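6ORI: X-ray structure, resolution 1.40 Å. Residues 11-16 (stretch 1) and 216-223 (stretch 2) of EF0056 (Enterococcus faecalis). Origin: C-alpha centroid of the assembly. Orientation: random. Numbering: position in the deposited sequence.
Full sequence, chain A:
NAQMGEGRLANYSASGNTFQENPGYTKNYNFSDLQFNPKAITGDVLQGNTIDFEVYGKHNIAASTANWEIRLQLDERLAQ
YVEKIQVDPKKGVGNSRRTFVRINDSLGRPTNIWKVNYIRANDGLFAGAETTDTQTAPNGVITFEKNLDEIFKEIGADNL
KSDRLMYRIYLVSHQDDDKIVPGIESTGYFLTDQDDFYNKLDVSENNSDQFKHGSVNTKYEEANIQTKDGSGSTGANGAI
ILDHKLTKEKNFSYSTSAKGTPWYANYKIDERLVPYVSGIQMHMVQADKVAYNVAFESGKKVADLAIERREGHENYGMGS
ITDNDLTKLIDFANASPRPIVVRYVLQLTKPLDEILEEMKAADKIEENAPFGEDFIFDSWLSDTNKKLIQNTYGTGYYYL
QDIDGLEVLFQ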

# COMPACT_ATOMS: atom_id res chain seq x y z
N ASN A 11 -10.32 14.74 -6.85
CA ASN A 11 -9.10 13.94 -6.81
C ASN A 11 -9.39 12.48 -6.46
O ASN A 11 -9.74 12.16 -5.32
N TYR A 12 -9.23 11.61 -7.46
CA TYR A 12 -9.46 10.17 -7.27
C TYR A 12 -8.15 9.40 -7.18
O TYR A 12 -8.15 8.18 -7.32
N SER A 13 -7.05 10.10 -6.94
CA SER A 13 -5.73 9.46 -6.85
C SER A 13 -5.52 8.77 -5.51
O SER A 13 -6.11 9.15 -4.48
N ALA A 14 -4.66 7.77 -5.50
CA ALA A 14 -4.35 7.06 -4.26
C ALA A 14 -3.77 8.06 -3.28
O ALA A 14 -2.91 8.90 -3.64
N SER A 15 -4.27 8.02 -2.05
CA SER A 15 -3.85 8.93 -0.98
C SER A 15 -4.17 10.40 -1.29
O SER A 15 -3.71 11.27 -0.58
N GLY A 16 -4.98 10.67 -2.31
CA GLY A 16 -5.27 12.05 -2.68
C GLY A 16 -4.04 12.82 -3.13
O GLY A 16 -4.03 14.05 -3.10
N VAL A 216 -1.54 -0.49 3.07
CA VAL A 216 -2.86 0.14 3.01
C VAL A 216 -2.83 1.27 1.99
O VAL A 216 -2.08 2.24 2.17
N ASN A 217 -3.63 1.13 0.94
CA ASN A 217 -3.85 2.18 -0.07
C ASN A 217 -5.18 2.83 0.27
O ASN A 217 -6.08 2.18 0.83
N THR A 218 -5.30 4.11 -0.01
CA THR A 218 -6.51 4.86 0.28
C THR A 218 -6.97 5.56 -0.98
O THR A 218 -6.17 5.86 -1.87
N LYS A 219 -8.25 5.80 -1.06
CA LYS A 219 -8.83 6.51 -2.18
C LYS A 219 -10.12 7.17 -1.73
O LYS A 219 -10.86 6.60 -0.93
N TYR A 220 -10.35 8.39 -2.16
CA TYR A 220 -11.69 8.96 -2.06
C TYR A 220 -12.53 8.49 -3.24
O TYR A 220 -12.18 8.75 -4.40
N GLU A 221 -13.63 7.79 -2.97
CA GLU A 221 -14.53 7.33 -4.02
C GLU A 221 -15.77 8.23 -4.04
O GLU A 221 -16.25 8.67 -2.99
N GLU A 222 -16.25 8.48 -5.24
CA GLU A 222 -17.43 9.32 -5.46
C GLU A 222 -18.67 8.75 -4.78
O GLU A 222 -18.79 7.55 -4.53
N ALA A 223 -19.59 9.65 -4.49
CA ALA A 223 -20.88 9.28 -3.94
C ALA A 223 -21.65 8.34 -4.86
O ALA A 223 -21.57 8.41 -6.09

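An irregular segment can lie along a strand without continuing its hydrogen-bond ladder, held by direct bonding, bridging waters and the reach of long side chains. Residues 11-16 and 216-223 of EF0056, the latter a strand as far as E221, are far apart in sequence and illustrate this. A direct hydrogen bond runs from S15 N to T218 O (2.9 Å, nearly linear), and the same carbonyl receives a CA-H...O contact from A14 CA at 3.2 Å. Around this point the side chains are short. S15 adopts m and T218 p, which leaves S15 OG 3.6 Å from T218 OG1, and A14 CB rests 3.7 Å from N217 ND2, the amide of a side chain whose chi1 of -124° lies between wells.

Waters add further polar links. One donates to S15 OG (2.7 Å) and accepts from T218 N (2.9 Å); another donates to N11 O (2.9 Å) and S13 O (2.7 Å) while accepting from Y220 N (2.9 Å), so backbone groups too far apart to pair directly are still joined. The t rotamer of N11 places OD1 where S13 N can donate to it (2.9 Å), bracing the loop from within.

Toward Y12, longer side chains take over the contact. Y12 leaves its backbone sideways, but its m rotamer carries the ring to the strand: CD1 lies 3.5 Å from Y220 O, which meets the ring edge and has no hydrogen-bond partner, and CE1 sits 4.4 Å from CD2 of Y220, itself in t. The phenol oxygen, Y12 OH, ends 3.7 Å from E222 OE1. K219, fully extended with all four chi angles t, passes its CE 3.5 Å from Y12 O and delivers NZ to E221 OE2 in a 2.8 Å salt bridge, so its aliphatic chain packs against Y12 while its charge is paired within the strand.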

# COMPACT_ATOMS: atom_id res chain seq x y z
CB ASN A 11 -8.12 14.54 -5.79
CG ASN A 11 -6.73 13.90 -5.86
OD1 ASN A 11 -6.59 12.68 -5.73
ND2 ASN A 11 -5.72 14.72 -6.07
CB TYR A 12 -10.31 9.61 -8.43
CG TYR A 12 -11.68 10.24 -8.53
CD1 TYR A 12 -12.67 9.91 -7.62
CD2 TYR A 12 -11.99 11.15 -9.53
CE1 TYR A 12 -13.93 10.48 -7.69
CE2 TYR A 12 -13.25 11.73 -9.61
CZ TYR A 12 -14.21 11.39 -8.68
OH TYR A 12 -15.47 11.95 -8.75
CB SER A 13 -4.62 10.49 -7.06
OG SER A 13 -4.69 11.06 -8.36
CB ALA A 14 -3.39 5.92 -4.52
CB SER A 15 -2.35 8.76 -0.65
OG SER A 15 -2.06 7.44 -0.20
CB VAL A 216 -3.28 0.65 4.39
CG1 VAL A 216 -4.55 1.47 4.29
CG2 VAL A 216 -3.50 -0.51 5.33
CB ASN A 217 -3.96 1.58 -1.48
CG ASN A 217 -2.95 2.16 -2.52
OD1 ASN A 217 -1.79 2.43 -2.23
ND2 ASN A 217 -3.42 2.33 -3.74
CB THR A 218 -6.28 5.92 1.37
OG1 THR A 218 -5.47 6.97 0.84
CG2 THR A 218 -5.61 5.33 2.61
CB LYS A 219 -9.16 5.53 -3.31
CG LYS A 219 -9.71 6.19 -4.55
CD LYS A 219 -10.18 5.20 -5.58
CE LYS A 219 -10.74 5.94 -6.78
NZ LYS A 219 -11.25 5.02 -7.84
CB TYR A 220 -11.64 10.48 -2.06
CG TYR A 220 -13.02 11.06 -2.22
CD1 TYR A 220 -13.88 11.14 -1.14
CD2 TYR A 220 -13.48 11.48 -3.47
CE1 TYR A 220 -15.16 11.66 -1.28
CE2 TYR A 220 -14.76 11.99 -3.62
CZ TYR A 220 -15.59 12.08 -2.52
OH TYR A 220 -16.86 12.58 -2.69
CB GLU A 221 -14.96 5.86 -3.84
CG GLU A 221 -14.02 4.78 -4.41
CD GLU A 221 -13.96 4.73 -5.94
OE1 GLU A 221 -14.53 5.64 -6.60
OE2 GLU A 221 -13.34 3.79 -6.48
CB GLU A 222 -17.67 9.50 -6.97
CG GLU A 222 -17.59 8.21 -7.77
CD GLU A 222 -17.68 8.41 -9.27
OE1 GLU A 222 -18.04 9.53 -9.69
OE2 GLU A 222 -17.37 7.45 -10.02
CB ALA A 223 -21.72 10.51 -3.70
O HOH W 1 -8.54 10.03 -3.76
O HOH W 2 -2.88 5.12 -1.25
O HOH W 3 -1.38 5.08 1.74